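Local structure of pyruvate kinase (Cryptosporidium parvum, 4DRS) at residues M107-G112 and A234-Q239; I267-E272 and S285-I290; L427-T432 and I451-K456; L440-R445 and K464-V469. The protein probably catalyses the last step of glycolysis, moving the phosphoryl group of phosphoenolpyruvate onto ADP to yield pyruvate and ATP. All coordinates share one frame; numbering follows the deposited sequence.

Contact 1: residues M107-G112 and A234-Q239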
loop_
_atom_site.group_PDB
_atom_site.type_symbol
_atom_site.label_atom_id
_atom_site.label_comp_id
_atom_site.label_asym_id
_atom_site.label_seq_id
_atom_site.Cartn_x
_atom_site.Cartn_y
_atom_site.Cartn_z
ATOM N N MET A 107 34.325 -23.690 9.202
ATOM C CA MET A 107 33.762 -24.209 7.959
ATOM C C MET A 107 34.814 -24.974 7.149
ATOM O O MET A 107 35.909 -24.466 6.884
ATOM C CB MET A 107 33.200 -23.048 7.121
ATOM C CG MET A 107 32.845 -23.389 5.672
ATOM S SD MET A 107 32.297 -21.960 4.698
ATOM C CE MET A 107 30.619 -21.737 5.288
ATOM N N LEU A 108 34.465 -26.196 6.757
ATOM C CA LEU A 108 35.265 -26.961 5.817
ATOM C C LEU A 108 34.631 -26.838 4.428
ATOM O O LEU A 108 33.453 -27.153 4.236
ATOM C CB LEU A 108 35.378 -28.420 6.273
ATOM C CG LEU A 108 36.187 -29.424 5.440
ATOM C CD1 LEU A 108 36.725 -30.542 6.321
ATOM C CD2 LEU A 108 35.350 -29.996 4.303
ATOM N N ASP A 109 35.421 -26.350 3.477
ATOM C CA ASP A 109 34.987 -26.162 2.095
ATOM C C ASP A 109 35.640 -27.271 1.282
ATOM O O ASP A 109 36.868 -27.314 1.173
ATOM C CB ASP A 109 35.436 -24.778 1.594
ATOM C CG ASP A 109 34.850 -24.408 0.233
ATOM O OD1 ASP A 109 34.884 -25.230 -0.715
ATOM O OD2 ASP A 109 34.370 -23.261 0.103
ATOM N N THR A 110 34.828 -28.175 0.735
ATOM C CA THR A 110 35.357 -29.358 0.045
ATOM C C THR A 110 36.068 -28.996 -1.247
ATOM O O THR A 110 35.714 -28.021 -1.910
ATOM C CB THR A 110 34.268 -30.412 -0.276
ATOM O OG1 THR A 110 33.290 -29.846 -1.158
ATOM C CG2 THR A 110 33.592 -30.907 1.003
ATOM N N LYS A 111 37.080 -29.791 -1.581
ATOM C CA LYS A 111 37.784 -29.684 -2.853
ATOM C C LYS A 111 36.812 -29.890 -4.025
ATOM O O LYS A 111 36.818 -29.119 -4.980
ATOM C CB LYS A 111 38.924 -30.705 -2.905
ATOM C CG LYS A 111 39.799 -30.613 -4.142
ATOM C CD LYS A 111 40.943 -31.610 -4.084
ATOM C CE LYS A 111 41.819 -31.511 -5.324
ATOM N NZ LYS A 111 43.112 -32.229 -5.134
ATOM N N GLY A 112 35.981 -30.924 -3.940
ATOM C CA GLY A 112 34.992 -31.201 -4.971
ATOM C C GLY A 112 35.578 -31.660 -6.301
ATOM O O GLY A 112 36.773 -31.962 -6.392
ATOM N N ALA A 234 30.911 -26.639 3.492
ATOM C CA ALA A 234 30.607 -25.949 2.248
ATOM C C ALA A 234 30.865 -26.926 1.114
ATOM O O ALA A 234 32.012 -27.231 0.784
ATOM C CB ALA A 234 31.451 -24.691 2.095
ATOM N N LEU A 235 29.784 -27.435 0.543
ATOM C CA LEU A 235 29.854 -28.487 -0.456
ATOM C C LEU A 235 30.031 -27.871 -1.846
ATOM O O LEU A 235 29.118 -27.217 -2.367
ATOM C CB LEU A 235 28.580 -29.330 -0.373
ATOM C CG LEU A 235 28.623 -30.837 -0.591
ATOM C CD1 LEU A 235 29.586 -31.512 0.375
ATOM C CD2 LEU A 235 27.215 -31.405 -0.439
ATOM N N SER A 236 31.213 -28.057 -2.430
ATOM C CA SER A 236 31.537 -27.457 -3.733
ATOM C C SER A 236 30.807 -28.107 -4.908
ATOM O O SER A 236 30.653 -29.329 -4.954
ATOM C CB SER A 236 33.049 -27.484 -3.993
ATOM O OG SER A 236 33.742 -26.668 -3.071
ATOM N N PHE A 237 30.376 -27.274 -5.854
ATOM C CA PHE A 237 29.745 -27.711 -7.115
ATOM C C PHE A 237 28.532 -28.633 -6.962
ATOM O O PHE A 237 28.403 -29.608 -7.697
ATOM C CB PHE A 237 30.777 -28.365 -8.056
ATOM C CG PHE A 237 31.708 -27.386 -8.718
ATOM C CD1 PHE A 237 31.389 -26.828 -9.958
ATOM C CD2 PHE A 237 32.907 -27.024 -8.109
ATOM C CE1 PHE A 237 32.244 -25.923 -10.570
ATOM C CE2 PHE A 237 33.765 -26.123 -8.716
ATOM C CZ PHE A 237 33.432 -25.566 -9.947
ATOM N N VAL A 238 27.650 -28.327 -6.017
ATOM C CA VAL A 238 26.391 -29.065 -5.881
ATOM C C VAL A 238 25.539 -28.806 -7.119
ATOM O O VAL A 238 25.475 -27.675 -7.605
ATOM C CB VAL A 238 25.637 -28.670 -4.594
ATOM C CG1 VAL A 238 24.268 -29.332 -4.528
ATOM C CG2 VAL A 238 26.463 -29.054 -3.375
ATOM N N GLN A 239 24.901 -29.855 -7.633
ATOM C CA GLN A 239 24.162 -29.764 -8.894
ATOM C C GLN A 239 22.705 -30.214 -8.801
ATOM O O GLN A 239 21.898 -29.887 -9.674
ATOM C CB GLN A 239 24.893 -30.540 -9.985
ATOM C CG GLN A 239 26.243 -29.935 -10.340
ATOM C CD GLN A 239 26.992 -30.701 -11.416
ATOM O OE1 GLN A 239 27.896 -30.154 -12.054
ATOM N NE2 GLN A 239 26.629 -31.966 -11.623
HETATM O O HOH W 1 31.866 -31.169 -3.142
#

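Contact 2: residues I267-E272 and S285-I290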
loop_
_atom_site.group_PDB
_atom_site.type_symbol
_atom_site.label_atom_id
_atom_site.label_comp_id
_atom_site.label_asym_id
_atom_site.label_seq_id
_atom_site.Cartn_x
_atom_site.Cartn_y
_atom_site.Cartn_z
ATOM N N ILE A 267 25.031 -28.263 6.337
ATOM C CA ILE A 267 25.404 -28.398 4.937
ATOM C C ILE A 267 25.070 -27.114 4.194
ATOM O O ILE A 267 23.909 -26.698 4.131
ATOM C CB ILE A 267 24.684 -29.589 4.266
ATOM C CG1 ILE A 267 25.053 -30.896 4.974
ATOM C CG2 ILE A 267 25.022 -29.653 2.778
ATOM C CD1 ILE A 267 24.190 -32.078 4.575
ATOM N N ILE A 268 26.102 -26.493 3.643
ATOM C CA ILE A 268 25.946 -25.281 2.863
ATOM C C ILE A 268 26.330 -25.605 1.426
ATOM O O ILE A 268 27.490 -25.888 1.136
ATOM C CB ILE A 268 26.798 -24.132 3.449
ATOM C CG1 ILE A 268 26.358 -23.862 4.894
ATOM C CG2 ILE A 268 26.685 -22.872 2.595
ATOM C CD1 ILE A 268 27.283 -22.952 5.660
ATOM N N SER A 269 25.344 -25.611 0.538
ATOM C CA SER A 269 25.587 -25.983 -0.849
ATOM C C SER A 269 26.045 -24.781 -1.661
ATOM O O SER A 269 25.443 -23.707 -1.591
ATOM C CB SER A 269 24.346 -26.610 -1.465
ATOM O OG SER A 269 24.046 -27.840 -0.832
ATOM N N LYS A 270 27.125 -24.977 -2.410
ATOM C CA LYS A 270 27.694 -23.939 -3.255
ATOM C C LYS A 270 27.170 -24.075 -4.672
ATOM O O LYS A 270 27.384 -25.096 -5.336
ATOM C CB LYS A 270 29.221 -24.023 -3.254
ATOM C CG LYS A 270 29.857 -23.695 -1.907
ATOM C CD LYS A 270 31.304 -24.152 -1.831
ATOM C CE LYS A 270 32.185 -23.408 -2.821
ATOM N NZ LYS A 270 33.563 -23.961 -2.801
ATOM N N ILE A 271 26.458 -23.043 -5.118
ATOM C CA ILE A 271 25.991 -22.958 -6.486
ATOM C C ILE A 271 27.106 -22.313 -7.297
ATOM O O ILE A 271 27.392 -21.124 -7.145
ATOM C CB ILE A 271 24.676 -22.152 -6.584
ATOM C CG1 ILE A 271 23.640 -22.671 -5.568
ATOM C CG2 ILE A 271 24.133 -22.164 -8.013
ATOM C CD1 ILE A 271 23.310 -24.146 -5.679
ATOM N N GLU A 272 27.746 -23.115 -8.138
ATOM C CA GLU A 272 28.961 -22.710 -8.842
ATOM C C GLU A 272 28.881 -22.962 -10.348
ATOM O O GLU A 272 29.857 -22.745 -11.067
ATOM C CB GLU A 272 30.170 -23.474 -8.291
ATOM C CG GLU A 272 30.547 -23.140 -6.863
ATOM C CD GLU A 272 31.840 -23.802 -6.446
ATOM O OE1 GLU A 272 32.926 -23.300 -6.819
ATOM O OE2 GLU A 272 31.767 -24.826 -5.736
ATOM N N SER A 285 16.100 -26.258 -0.949
ATOM C CA SER A 285 15.138 -26.975 -0.113
ATOM C C SER A 285 15.784 -28.104 0.713
ATOM O O SER A 285 15.369 -28.370 1.838
ATOM C CB SER A 285 14.019 -27.530 -0.994
ATOM O OG SER A 285 13.123 -28.329 -0.249
ATOM N N GLU A 286 16.798 -28.758 0.147
ATOM C CA GLU A 286 17.494 -29.852 0.833
ATOM C C GLU A 286 18.558 -29.370 1.825
ATOM O O GLU A 286 18.834 -30.043 2.814
ATOM C CB GLU A 286 18.152 -30.799 -0.180
ATOM C CG GLU A 286 17.216 -31.378 -1.231
ATOM C CD GLU A 286 16.573 -32.683 -0.813
ATOM O OE1 GLU A 286 15.835 -32.706 0.201
ATOM O OE2 GLU A 286 16.800 -33.691 -1.515
ATOM N N SER A 287 19.154 -28.212 1.552
ATOM C CA SER A 287 20.334 -27.753 2.288
ATOM C C SER A 287 19.998 -26.958 3.551
ATOM O O SER A 287 18.855 -26.571 3.754
ATOM C CB SER A 287 21.235 -26.929 1.365
ATOM O OG SER A 287 21.549 -27.645 0.182
ATOM N N ASP A 288 20.998 -26.736 4.403
ATOM C CA ASP A 288 20.844 -25.875 5.577
ATOM C C ASP A 288 21.164 -24.431 5.212
ATOM O O ASP A 288 20.848 -23.515 5.963
ATOM C CB ASP A 288 21.756 -26.327 6.719
ATOM C CG ASP A 288 21.465 -27.748 7.179
ATOM O OD1 ASP A 288 20.274 -28.100 7.309
ATOM O OD2 ASP A 288 22.425 -28.513 7.422
ATOM N N GLY A 289 21.798 -24.242 4.059
ATOM C CA GLY A 289 22.173 -22.925 3.578
ATOM C C GLY A 289 22.725 -22.972 2.165
ATOM O O GLY A 289 23.030 -24.049 1.641
ATOM N N ILE A 290 22.845 -21.796 1.554
ATOM C CA ILE A 290 23.384 -21.648 0.201
ATOM C C ILE A 290 24.596 -20.709 0.173
ATOM O O ILE A 290 24.627 -19.695 0.871
ATOM C CB ILE A 290 22.293 -21.135 -0.782
ATOM C CG1 ILE A 290 21.226 -22.217 -1.041
ATOM C CG2 ILE A 290 22.893 -20.613 -2.089
ATOM C CD1 ILE A 290 21.737 -23.495 -1.677
#

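Contact 3: residues L427-T432 and I451-K456. With SO4 (sulfate ion), chain C.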
loop_
_atom_site.group_PDB
_atom_site.type_symbol
_atom_site.label_atom_id
_atom_site.label_comp_id
_atom_site.label_asym_id
_atom_site.label_seq_id
_atom_site.Cartn_x
_atom_site.Cartn_y
_atom_site.Cartn_z
ATOM N N LEU A 427 16.657 -4.831 21.891
ATOM C CA LEU A 427 17.126 -6.206 21.732
ATOM C C LEU A 427 15.993 -7.219 21.660
ATOM O O LEU A 427 14.929 -7.027 22.258
ATOM C CB LEU A 427 18.046 -6.601 22.890
ATOM C CG LEU A 427 19.404 -5.920 23.076
ATOM C CD1 LEU A 427 19.955 -6.321 24.429
ATOM C CD2 LEU A 427 20.386 -6.275 21.968
ATOM N N ILE A 428 16.241 -8.300 20.927
ATOM C CA ILE A 428 15.397 -9.483 20.976
ATOM C C ILE A 428 16.238 -10.633 21.530
ATOM O O ILE A 428 17.181 -11.094 20.880
ATOM C CB ILE A 428 14.822 -9.859 19.592
ATOM C CG1 ILE A 428 14.028 -8.683 19.002
ATOM C CG2 ILE A 428 13.945 -11.101 19.701
ATOM C CD1 ILE A 428 13.554 -8.898 17.577
ATOM N N ILE A 429 15.905 -11.075 22.742
ATOM C CA ILE A 429 16.631 -12.159 23.396
ATOM C C ILE A 429 15.846 -13.461 23.267
ATOM O O ILE A 429 14.656 -13.505 23.582
ATOM C CB ILE A 429 16.920 -11.850 24.882
ATOM C CG1 ILE A 429 17.653 -10.514 25.014
ATOM C CG2 ILE A 429 17.736 -12.968 25.520
ATOM C CD1 ILE A 429 17.721 -9.983 26.433
ATOM N N THR A 430 16.513 -14.510 22.792
ATOM C CA THR A 430 15.869 -15.810 22.633
ATOM C C THR A 430 16.612 -16.929 23.371
ATOM O O THR A 430 17.813 -17.123 23.184
ATOM C CB THR A 430 15.630 -16.171 21.143
ATOM O OG1 THR A 430 14.976 -17.443 21.053
ATOM C CG2 THR A 430 16.937 -16.221 20.353
ATOM N N ILE A 431 15.893 -17.635 24.233
ATOM C CA ILE A 431 16.441 -18.788 24.930
ATOM C C ILE A 431 16.163 -19.999 24.049
ATOM O O ILE A 431 15.011 -20.331 23.789
ATOM C CB ILE A 431 15.814 -18.963 26.335
ATOM C CG1 ILE A 431 16.106 -17.741 27.214
ATOM C CG2 ILE A 431 16.324 -20.229 27.008
ATOM C CD1 ILE A 431 15.327 -17.710 28.515
ATOM N N THR A 432 17.226 -20.638 23.575
ATOM C CA THR A 432 17.103 -21.711 22.596
ATOM C C THR A 432 18.079 -22.853 22.871
ATOM O O THR A 432 19.192 -22.631 23.347
ATOM C CB THR A 432 17.265 -21.184 21.149
ATOM O OG1 THR A 432 17.061 -22.254 20.219
ATOM C CG2 THR A 432 18.649 -20.563 20.925
ATOM N N ILE A 451 19.887 -11.631 20.375
ATOM C CA ILE A 451 20.789 -12.312 21.296
ATOM C C ILE A 451 20.255 -13.704 21.614
ATOM O O ILE A 451 19.190 -13.845 22.219
ATOM C CB ILE A 451 21.027 -11.487 22.586
ATOM C CG1 ILE A 451 21.715 -10.161 22.231
ATOM C CG2 ILE A 451 21.845 -12.288 23.593
ATOM C CD1 ILE A 451 22.084 -9.292 23.414
ATOM N N ALA A 452 20.998 -14.721 21.183
ATOM C CA ALA A 452 20.620 -16.115 21.390
ATOM C C ALA A 452 21.337 -16.715 22.593
ATOM O O ALA A 452 22.570 -16.746 22.632
ATOM C CB ALA A 452 20.912 -16.933 20.143
ATOM N N CYS A 453 20.554 -17.196 23.560
ATOM C CA CYS A 453 21.085 -17.796 24.780
ATOM C C CYS A 453 20.916 -19.299 24.760
ATOM O O CYS A 453 19.799 -19.812 24.675
ATOM C CB CYS A 453 20.387 -17.233 26.013
ATOM S SG CYS A 453 20.515 -15.448 26.173
ATOM N N THR A 454 22.038 -20.001 24.862
ATOM C CA THR A 454 22.048 -21.452 24.787
ATOM C C THR A 454 23.105 -22.010 25.734
ATOM O O THR A 454 24.029 -21.298 26.132
ATOM C CB THR A 454 22.286 -21.938 23.334
ATOM O OG1 THR A 454 22.229 -23.368 23.284
ATOM C CG2 THR A 454 23.641 -21.469 22.798
ATOM N N ALA A 455 22.954 -23.281 26.093
ATOM C CA ALA A 455 23.935 -23.971 26.927
ATOM C C ALA A 455 24.889 -24.809 26.080
ATOM O O ALA A 455 25.866 -25.359 26.593
ATOM C CB ALA A 455 23.235 -24.842 27.961
ATOM N N LYS A 456 24.600 -24.898 24.783
ATOM C CA LYS A 456 25.382 -25.723 23.868
ATOM C C LYS A 456 26.243 -24.847 22.959
ATOM O O LYS A 456 25.716 -24.125 22.108
ATOM C CB LYS A 456 24.466 -26.635 23.043
ATOM C CG LYS A 456 23.537 -27.502 23.887
ATOM C CD LYS A 456 22.582 -28.347 23.049
ATOM C CE LYS A 456 23.164 -29.725 22.756
ATOM N NZ LYS A 456 22.136 -30.708 22.301
HETATM S S SO4 C . 14.218 -23.632 20.070
HETATM O O1 SO4 C . 13.746 -23.332 21.437
HETATM O O2 SO4 C . 14.476 -22.356 19.377
HETATM O O3 SO4 C . 15.471 -24.416 20.125
HETATM O O4 SO4 C . 13.210 -24.427 19.339
#

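Contact 4: residues L440-R445 and K464-V469. With SO4 (sulfate ion), chain D.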
loop_
_atom_site.group_PDB
_atom_site.type_symbol
_atom_site.label_atom_id
_atom_site.label_comp_id
_atom_site.label_asym_id
_atom_site.label_seq_id
_atom_site.Cartn_x
_atom_site.Cartn_y
_atom_site.Cartn_z
ATOM N N LEU A 440 14.653 -18.288 12.973
ATOM C CA LEU A 440 13.341 -17.781 12.576
ATOM C C LEU A 440 13.199 -16.274 12.810
ATOM O O LEU A 440 12.615 -15.576 11.986
ATOM C CB LEU A 440 12.224 -18.549 13.285
ATOM C CG LEU A 440 11.995 -19.991 12.820
ATOM C CD1 LEU A 440 11.126 -20.746 13.821
ATOM C CD2 LEU A 440 11.390 -20.044 11.418
ATOM N N ILE A 441 13.729 -15.777 13.925
ATOM C CA ILE A 441 13.721 -14.336 14.184
ATOM C C ILE A 441 14.567 -13.631 13.121
ATOM O O ILE A 441 14.149 -12.608 12.575
ATOM C CB ILE A 441 14.203 -13.978 15.611
ATOM C CG1 ILE A 441 13.297 -14.626 16.666
ATOM C CG2 ILE A 441 14.224 -12.463 15.815
ATOM C CD1 ILE A 441 13.853 -14.582 18.076
ATOM N N SER A 442 15.733 -14.208 12.813
ATOM C CA SER A 442 16.648 -13.678 11.793
ATOM C C SER A 442 15.995 -13.569 10.414
ATOM O O SER A 442 16.222 -12.605 9.683
ATOM C CB SER A 442 17.906 -14.548 11.706
ATOM O OG SER A 442 18.847 -13.988 10.804
ATOM N N LYS A 443 15.182 -14.566 10.075
ATOM C CA LYS A 443 14.400 -14.590 8.839
ATOM C C LYS A 443 13.518 -13.343 8.664
ATOM O O LYS A 443 13.286 -12.893 7.539
ATOM C CB LYS A 443 13.542 -15.856 8.816
ATOM C CG LYS A 443 12.639 -16.017 7.603
ATOM C CD LYS A 443 11.763 -17.255 7.735
ATOM C CE LYS A 443 10.816 -17.385 6.556
ATOM N NZ LYS A 443 9.994 -18.626 6.659
ATOM N N TYR A 444 13.033 -12.779 9.770
ATOM C CA TYR A 444 12.123 -11.636 9.676
ATOM C C TYR A 444 12.811 -10.287 9.819
ATOM O O TYR A 444 12.142 -9.253 9.900
ATOM C CB TYR A 444 10.921 -11.801 10.613
ATOM C CG TYR A 444 10.002 -12.877 10.106
ATOM C CD1 TYR A 444 9.023 -12.589 9.153
ATOM C CD2 TYR A 444 10.146 -14.199 10.530
ATOM C CE1 TYR A 444 8.198 -13.584 8.654
ATOM C CE2 TYR A 444 9.324 -15.203 10.035
ATOM C CZ TYR A 444 8.355 -14.889 9.100
ATOM O OH TYR A 444 7.534 -15.869 8.608
ATOM N N ARG A 445 14.145 -10.321 9.832
ATOM C CA ARG A 445 15.005 -9.140 9.686
ATOM C C ARG A 445 14.708 -7.972 10.636
ATOM O O ARG A 445 14.458 -6.848 10.188
ATOM C CB ARG A 445 15.014 -8.657 8.227
ATOM C CG ARG A 445 15.689 -9.606 7.244
ATOM C CD ARG A 445 17.181 -9.738 7.508
ATOM N NE ARG A 445 17.882 -10.401 6.407
ATOM C CZ ARG A 445 18.256 -11.679 6.400
ATOM N NH1 ARG A 445 18.004 -12.458 7.445
ATOM N NH2 ARG A 445 18.892 -12.179 5.343
ATOM N N LYS A 464 26.444 -18.603 13.561
ATOM C CA LYS A 464 27.371 -17.590 13.073
ATOM C C LYS A 464 27.193 -17.268 11.592
ATOM O O LYS A 464 27.888 -16.405 11.059
ATOM C CB LYS A 464 28.820 -17.951 13.408
ATOM C CG LYS A 464 29.136 -17.978 14.905
ATOM C CD LYS A 464 28.432 -16.880 15.698
ATOM C CE LYS A 464 28.981 -15.488 15.401
ATOM N NZ LYS A 464 27.972 -14.431 15.722
ATOM N N ILE A 465 26.259 -17.957 10.938
ATOM C CA ILE A 465 25.895 -17.645 9.557
ATOM C C ILE A 465 24.512 -16.980 9.439
ATOM O O ILE A 465 24.050 -16.682 8.334
ATOM C CB ILE A 465 25.956 -18.885 8.639
ATOM C CG1 ILE A 465 25.166 -20.049 9.251
ATOM C CG2 ILE A 465 27.408 -19.253 8.333
ATOM C CD1 ILE A 465 24.720 -21.084 8.237
ATOM N N ALA A 466 23.861 -16.748 10.577
ATOM C CA ALA A 466 22.550 -16.103 10.598
ATOM C C ALA A 466 22.694 -14.605 10.858
ATOM O O ALA A 466 23.317 -14.199 11.846
ATOM C CB ALA A 466 21.659 -16.744 11.652
ATOM N N ARG A 467 22.110 -13.794 9.976
ATOM C CA ARG A 467 22.221 -12.340 10.079
ATOM C C ARG A 467 21.667 -11.804 11.399
ATOM O O ARG A 467 20.582 -12.210 11.848
ATOM C CB ARG A 467 21.523 -11.648 8.908
ATOM C CG ARG A 467 21.807 -10.156 8.856
ATOM C CD ARG A 467 20.849 -9.400 7.960
ATOM N NE ARG A 467 21.266 -9.437 6.566
ATOM C CZ ARG A 467 20.904 -8.545 5.649
ATOM N NH1 ARG A 467 20.122 -7.522 5.977
ATOM N NH2 ARG A 467 21.334 -8.671 4.400
ATOM N N GLY A 468 22.436 -10.908 12.013
ATOM C CA GLY A 468 22.021 -10.179 13.204
ATOM C C GLY A 468 21.935 -10.985 14.486
ATOM O O GLY A 468 21.325 -10.537 15.454
ATOM N N VAL A 469 22.541 -12.169 14.503
ATOM C CA VAL A 469 22.497 -13.019 15.687
ATOM C C VAL A 469 23.820 -12.985 16.453
ATOM O O VAL A 469 24.875 -13.346 15.931
ATOM C CB VAL A 469 22.095 -14.476 15.347
ATOM C CG1 VAL A 469 22.018 -15.326 16.607
ATOM C CG2 VAL A 469 20.759 -14.514 14.616
HETATM S S SO4 D . 29.193 -13.117 19.011
HETATM O O1 SO4 D . 29.229 -12.767 20.448
HETATM O O2 SO4 D . 28.720 -11.958 18.220
HETATM O O3 SO4 D . 30.570 -13.472 18.584
HETATM O O4 SO4 D . 28.272 -14.264 18.819
#

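Contact 1: residues M107-G112 and A234-Q239
Ser236 turns its hydroxyl toward the backbone of segment 107-112 and gives its proton to the carbonyl oxygen of Thr110, with OG 2.7 Å from O and the donor tilted 24° from the carbonyl plane. The same OG stands 3.0 Å from Asp109 OD1, at an angle too poor for a hydrogen bond; Lys270 links the pair, its NZ reaching both atoms. Asp109 CG lies anti to the backbone N (chi1 -171°), which swings the carboxylate across the methyl of Ala234, where OD2 comes within 3.8 Å of CB before meeting Arg74 in a salt bridge. Met107 SD touches the same methyl at 3.9 Å. Thr110 answers Ser236 from the other segment: its OG1 donates to a water 2.8 Å away, and that water in turn donates to Ser236 O.

Behind these groups the two strands run parallel, with Ala234 N bonded to Leu108 O (2.7 Å) and Thr110 N to Ala234 O (3.0 Å). Both are strands of the TIM barrel, and their C-terminal ends, where such barrels carry their active sites, lie beside Arg74 and Asn76 of the ADP site. Met107, Asp109 and Ala234 face the barrel interior toward Ile268 and Lys270 of strand 266-271, while Leu108 packs outward on helix 215-226 and Leu235 on helix 241-252.

Contact 2: residues I267-E272 and S285-I290
Ile267 to Ile271 and Gly289 to Ile290 belong to adjacent parallel strands of the TIM barrel, joined by a beta-alpha-beta crossover through helices 274-278 and 280-286. Backbone hydrogen bonds begin where the second strand enters: Ile267 O takes Asp288 N at 2.9 Å, in the carbonyl plane, together with a weak bond from Gly289 N. Two residues on, Ser269 N donates to Gly289 O at 3.0 Å, and the CA hydrogens of Ile268 and Ile290 lean on the carbonyl oxygens opposite them.

Side chains add polar bonds at two places. Asp288 holds CG beside its own backbone N (chi1 -60°), so that OD2 can receive Ile267 N at 2.8 Å, on its anti side and 19° out of the carboxylate plane; the N-H points almost straight at it, at 164°. The other oxygen, OD1, forms a salt bridge with Arg248 of helix 241-252, which would favour the charged carboxylate. Further along, Ser269 OG donates to Ser287 OG across 2.7 Å, and Ser287 OG is also hydrogen-bonded to Ile283 O in helix 280-286.

Apolar contacts divide between the faces of the sheet. Inside the barrel, Ile268 CG2 rests against the backbone of Gly289 and Ile290, 3.9 Å from Ile290 C. Outside, Ile290 bends CD1 over Ser269, 3.7 Å from Ser269 O. Phe280 of helix 280-286 packs against both Ile271 and Ile290, and between these two isoleucines Ile290 CG2 meets Ile271 CG1 at 4.1 Å.

Contact 3: residues L427-T432 and I451-K456
Residues Leu427-Ile431 and Ile451-Thr454 form parallel strands whose axes approach to 4.7 Å at 19°, stitched by four backbone hydrogen bonds, of which Cys453 N to Thr430 O is nearly straight at 177°. On one face, Ile451 CD1 rests against both methyl groups of Leu427, 3.8 Å from CD1 and from CD2, while Cys453 SG lies 3.8 Å from Ile429 CG2. Helix 480-493 packs over this face, against Leu427, Ile429, Ile431 and Ile451. On the other face Thr430 has OG1 anti to its backbone N (chi1 -179°), leaving CG2 in the space between N and the carbonyl carbon, from which it reaches Ala452 CB at 4.0 Å.

The strands flank helix 436-443 in a right-handed beta-alpha-beta crossover of the C-terminal alpha/beta domain, and Thr430 packs on that helix. At the end of the pairing, Thr432 turns its OG1 toward the start of helix 436-443, where it sits 2.7 Å from sulfate O3 and O2 and accepts the N-H of Gly435. Glu433 N and the hydroxyls of Thr434 and Thr437 also hold the ion, which probably came from the crystallisation liquor; in related pyruvate kinases the corresponding loop binds a phosphate of the allosteric effector fructose 1,6-bisphosphate. Thr454 OG1 gives a weak bond to Thr432 O at 3.1 Å and accepts Lys456 N at 3.2 Å, an ST turn leading into helix 457-462.

Contact 4: residues L440-R445 and K464-V469
Ser442 OG, on helix 436-443, donates a hydrogen bond to Arg467 O at 2.7 Å. The bond lies in the carbonyl plane on a lone pair, and it grips the type II turn Ala466-Val469 that leads into strand 469-473. Apolar contact is slight: Ser442 CB touches Val469 CG2 at 4.1 Å.

Stacking carries the rest. The guanidinium groups of Arg445 and Arg467 lie nearly flat on each other, centres 4.2 Å apart and planes at 20°, offset so that Arg445 NE sits over one face of Arg467, 3.5 Å from its CD. A bend at chi2 (-66°) folds the Arg445 chain back, letting NH1 bond Ser442 O at 2.9 Å, close to the guanidinium plane; Arg445 N reaches that oxygen from its opposite face.

Two like charges so close should repel, but the surroundings compensate. Arg445 NH2 forms a salt bridge with Asp357, whose carboxylate also accepts Arg467 N, and Arg467 NH2 bonds the carbonyls of Ser356 and Val352. Acceptors around their edges thus probably let the buried arginines stack in an offset, near-parallel arrangement, joining the C-terminal domain to residues of the barrel domain.

In the fold
The contacts follow the chain in two pairs, one in each of two domains. Contacts 1 and 2, with centres 9 Å apart, lie on successive strands of the closed eight-stranded barrel; they meet through Lys270 and where Met107 CE packs on Ile268 CD1. Contacts 3 and 4 lie 12 Å apart in the C-terminal alpha/beta domain, and their segments alternate in sequence. Ile441 of helix 436-443 packs beneath Ile428 and Thr430, and Val469 against Ala452. Contact 4 stands nearer the barrel: Ile465 reaches Ile268 of contact 2, though the centres are about 17 Å apart. Contact 3 is centred about 30 Å from contact 1, and so lies well away from the ADP-binding residues beside contact 1.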